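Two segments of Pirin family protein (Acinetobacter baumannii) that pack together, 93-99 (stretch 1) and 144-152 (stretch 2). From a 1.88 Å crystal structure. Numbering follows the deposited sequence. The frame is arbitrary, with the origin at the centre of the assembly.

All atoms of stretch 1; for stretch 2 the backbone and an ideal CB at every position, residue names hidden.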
# COMPACT_ATOMS: atom_id res chain seq x y z
N LYS A 93 -2.68 -6.87 13.33
CA LYS A 93 -4.01 -6.65 13.91
C LYS A 93 -4.61 -5.38 13.31
O LYS A 93 -3.92 -4.63 12.58
CB LYS A 93 -3.93 -6.53 15.43
CG LYS A 93 -3.30 -7.70 16.17
CD LYS A 93 -3.37 -7.52 17.68
CE LYS A 93 -2.67 -8.63 18.43
NZ LYS A 93 -2.82 -8.50 19.90
N THR A 94 -5.88 -5.12 13.60
CA THR A 94 -6.56 -3.93 13.09
C THR A 94 -5.76 -2.69 13.52
O THR A 94 -5.40 -2.54 14.69
CB THR A 94 -8.02 -3.87 13.55
OG1 THR A 94 -8.76 -4.82 12.79
CG2 THR A 94 -8.66 -2.52 13.35
N GLY A 95 -5.42 -1.85 12.57
CA GLY A 95 -4.65 -0.63 12.87
C GLY A 95 -3.15 -0.83 12.74
O GLY A 95 -2.40 0.18 12.72
N ASP A 96 -2.68 -2.08 12.66
CA ASP A 96 -1.24 -2.35 12.51
C ASP A 96 -0.84 -2.26 11.04
O ASP A 96 -1.70 -2.26 10.12
CB ASP A 96 -0.84 -3.76 12.98
CG ASP A 96 -1.00 -4.04 14.46
OD1 ASP A 96 -1.32 -3.09 15.22
OD2 ASP A 96 -0.79 -5.24 14.85
N VAL A 97 0.48 -2.18 10.82
CA VAL A 97 1.03 -2.20 9.48
C VAL A 97 2.24 -3.15 9.44
O VAL A 97 3.00 -3.26 10.43
CB VAL A 97 1.46 -0.79 9.04
CG1 VAL A 97 2.22 -0.81 7.73
CG2 VAL A 97 0.27 0.16 8.98
N GLN A 98 2.40 -3.88 8.33
CA GLN A 98 3.62 -4.64 8.05
C GLN A 98 4.26 -4.04 6.80
O GLN A 98 3.63 -4.00 5.72
CB GLN A 98 3.34 -6.13 7.86
CG GLN A 98 4.55 -6.92 7.35
CD GLN A 98 5.81 -6.80 8.18
OE1 GLN A 98 6.86 -6.40 7.67
NE2 GLN A 98 5.75 -7.21 9.45
N TRP A 99 5.45 -3.46 6.97
CA TRP A 99 6.24 -2.91 5.87
C TRP A 99 7.35 -3.91 5.59
O TRP A 99 8.39 -3.90 6.25
CB TRP A 99 6.78 -1.52 6.25
CG TRP A 99 7.31 -0.75 5.08
CD1 TRP A 99 8.45 -1.02 4.38
CD2 TRP A 99 6.75 0.44 4.49
NE1 TRP A 99 8.62 -0.09 3.38
CE2 TRP A 99 7.60 0.82 3.43
CE3 TRP A 99 5.61 1.22 4.76
CZ2 TRP A 99 7.35 1.92 2.62
CZ3 TRP A 99 5.37 2.31 3.96
CH2 TRP A 99 6.21 2.65 2.90
N UNK A 144 9.17 -5.06 9.01
CA UNK A 144 8.92 -3.98 9.94
C UNK A 144 7.48 -4.16 10.41
O UNK A 144 6.52 -3.80 9.67
CB UNK A 144 9.15 -2.61 9.31
N UNK A 145 7.33 -4.76 11.58
CA UNK A 145 6.00 -4.95 12.17
C UNK A 145 5.70 -3.71 13.01
O UNK A 145 6.37 -3.44 13.98
CB UNK A 145 5.93 -6.23 13.01
N UNK A 146 4.71 -2.95 12.59
CA UNK A 146 4.40 -1.73 13.27
C UNK A 146 3.02 -1.84 13.93
O UNK A 146 2.04 -2.02 13.25
CB UNK A 146 4.46 -0.55 12.30
N UNK A 147 3.00 -1.69 15.25
CA UNK A 147 1.77 -1.74 16.03
C UNK A 147 1.04 -0.40 15.92
O UNK A 147 1.65 0.68 15.80
CB UNK A 147 2.07 -2.08 17.49
N UNK A 148 -0.29 -0.49 15.94
CA UNK A 148 -1.17 0.68 15.78
C UNK A 148 -0.75 1.82 16.71
O UNK A 148 -0.71 2.97 16.29
CB UNK A 148 -2.62 0.29 16.05
N UNK A 149 -0.38 1.51 17.95
CA UNK A 149 -0.10 2.57 18.93
C UNK A 149 1.20 3.32 18.60
O UNK A 149 1.40 4.41 19.11
CB UNK A 149 -0.01 1.97 20.34
N UNK A 150 2.05 2.80 17.73
CA UNK A 150 3.32 3.45 17.41
C UNK A 150 3.23 4.29 16.13
O UNK A 150 4.22 4.91 15.73
CB UNK A 150 4.42 2.40 17.26
N UNK A 151 2.06 4.38 15.51
CA UNK A 151 1.96 5.19 14.30
C UNK A 151 1.48 6.60 14.69
O UNK A 151 0.43 6.74 15.26
CB UNK A 151 1.01 4.55 13.29
N UNK A 152 2.28 7.64 14.42
CA UNK A 152 1.87 9.02 14.74
C UNK A 152 0.55 9.33 14.00
O UNK A 152 0.47 9.08 12.80
CB UNK A 152 2.96 10.02 14.35

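Position 144 lies beside W99, with its CA-to-CB bond sideways to stretch 1. Its backbone O accepts a hydrogen bond from W99 N (2.9 Å). Its backbone N donates to Q98 OE1 (3.0 Å) and weakly to W99 O (3.1 Å). The ideal CB is 3.4 Å from W99 O, with the indole ring nearby. A medium or long chain, polar or apolar, would suit. The residue is Q144. Its NE2 comes 3.6 Å from W99 CD1, oblique to the ring. Water 1 joins the two residues: it donates to W99 O (2.8 Å) and accepts from Q144 NE2 (3.0 Å).

Position 145 pairs with Q98 in the antiparallel, non-hydrogen-bonded register. Its CB is on the Q98 face of the sheet, 3.7 Å from Q98 NE2. Small residues fit, and larger ones could too if they turned from the amide. The residue is A145. Its methyl only touches the Q98 amide.

Position 146 pairs with V97 in the hydrogen-bonded register. Its N donates to V97 O (2.8 Å), and its O accepts from V97 N (2.9 Å). The CB is on the V97 face, so an apolar chain is a natural choice, often beta-branched in a strand; Val or Ile would serve, and so might Leu. The residue is I146. Its CB lies 4.4 Å from V97 CB.

Position 147 points away from stretch 1. The ideal CB is 4.2 Å from D96 OD1. Many residues would do, and this contact gives no reason for a negative charge. The residue is E147.

Position 148 begins a 3-10 segment. Its N donates to D96 OD1 (2.9 Å), while D96 OD2 accepts from K93 N (2.9 Å), so the carboxylate ties the beta turn to stretch 2. The ideal CB is 3.3 Å from G95 O, and a CB on G95 would clash with it. A small residue suits this close approach. The residue is A148; its methyl packs against the G95 carbonyl.

Positions 149 and 150 have no stretch 1 atom near their CBs. Polar residues would be at ease. They are K149 and D150, joined by a salt bridge from K149 NZ to D150 OD2 (3.5 Å). K149 NZ also makes a long salt bridge to E147 OE1 (3.7 Å).

Position 151 points toward stretch 1, but its CB is too far to touch. A longer apolar chain could reach V97. The residue is I151, whose CD1 lies 3.8 Å from V97 CG2 and 3.7 Å from G95 O.

Position 152 is out of reach and many residues would do; it is P152.

Stretch 2, residues 144-152: QAIEAKDIP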
# COMPACT_ATOMS: atom_id res chain seq x y z
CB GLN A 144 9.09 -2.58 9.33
CG GLN A 144 10.52 -2.20 8.99
CD GLN A 144 10.56 -0.83 8.34
OE1 GLN A 144 10.33 0.18 9.01
NE2 GLN A 144 10.85 -0.80 7.04
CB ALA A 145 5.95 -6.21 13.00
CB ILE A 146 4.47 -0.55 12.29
CG1 ILE A 146 5.84 -0.49 11.60
CG2 ILE A 146 4.16 0.74 13.01
CD1 ILE A 146 5.80 0.21 10.29
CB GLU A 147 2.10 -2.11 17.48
CG GLU A 147 2.38 -3.59 17.65
CD GLU A 147 2.80 -3.99 19.05
OE1 GLU A 147 4.02 -3.95 19.33
OE2 GLU A 147 1.91 -4.35 19.85
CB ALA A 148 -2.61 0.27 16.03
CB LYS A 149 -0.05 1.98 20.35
CG LYS A 149 1.12 1.06 20.63
CD LYS A 149 1.09 0.44 22.01
CE LYS A 149 2.43 -0.13 22.42
NZ LYS A 149 3.00 -0.98 21.35
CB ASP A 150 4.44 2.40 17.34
CG ASP A 150 4.70 1.78 18.71
OD1 ASP A 150 4.69 2.55 19.71
OD2 ASP A 150 4.88 0.55 18.79
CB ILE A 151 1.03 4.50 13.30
CG1 ILE A 151 1.54 3.09 12.97
CG2 ILE A 151 0.88 5.34 12.03
CD1 ILE A 151 0.60 2.29 12.11
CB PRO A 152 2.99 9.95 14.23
CG PRO A 152 4.15 9.01 14.05
CD PRO A 152 3.52 7.70 13.64
O HOH W 1 11.09 -3.48 5.76
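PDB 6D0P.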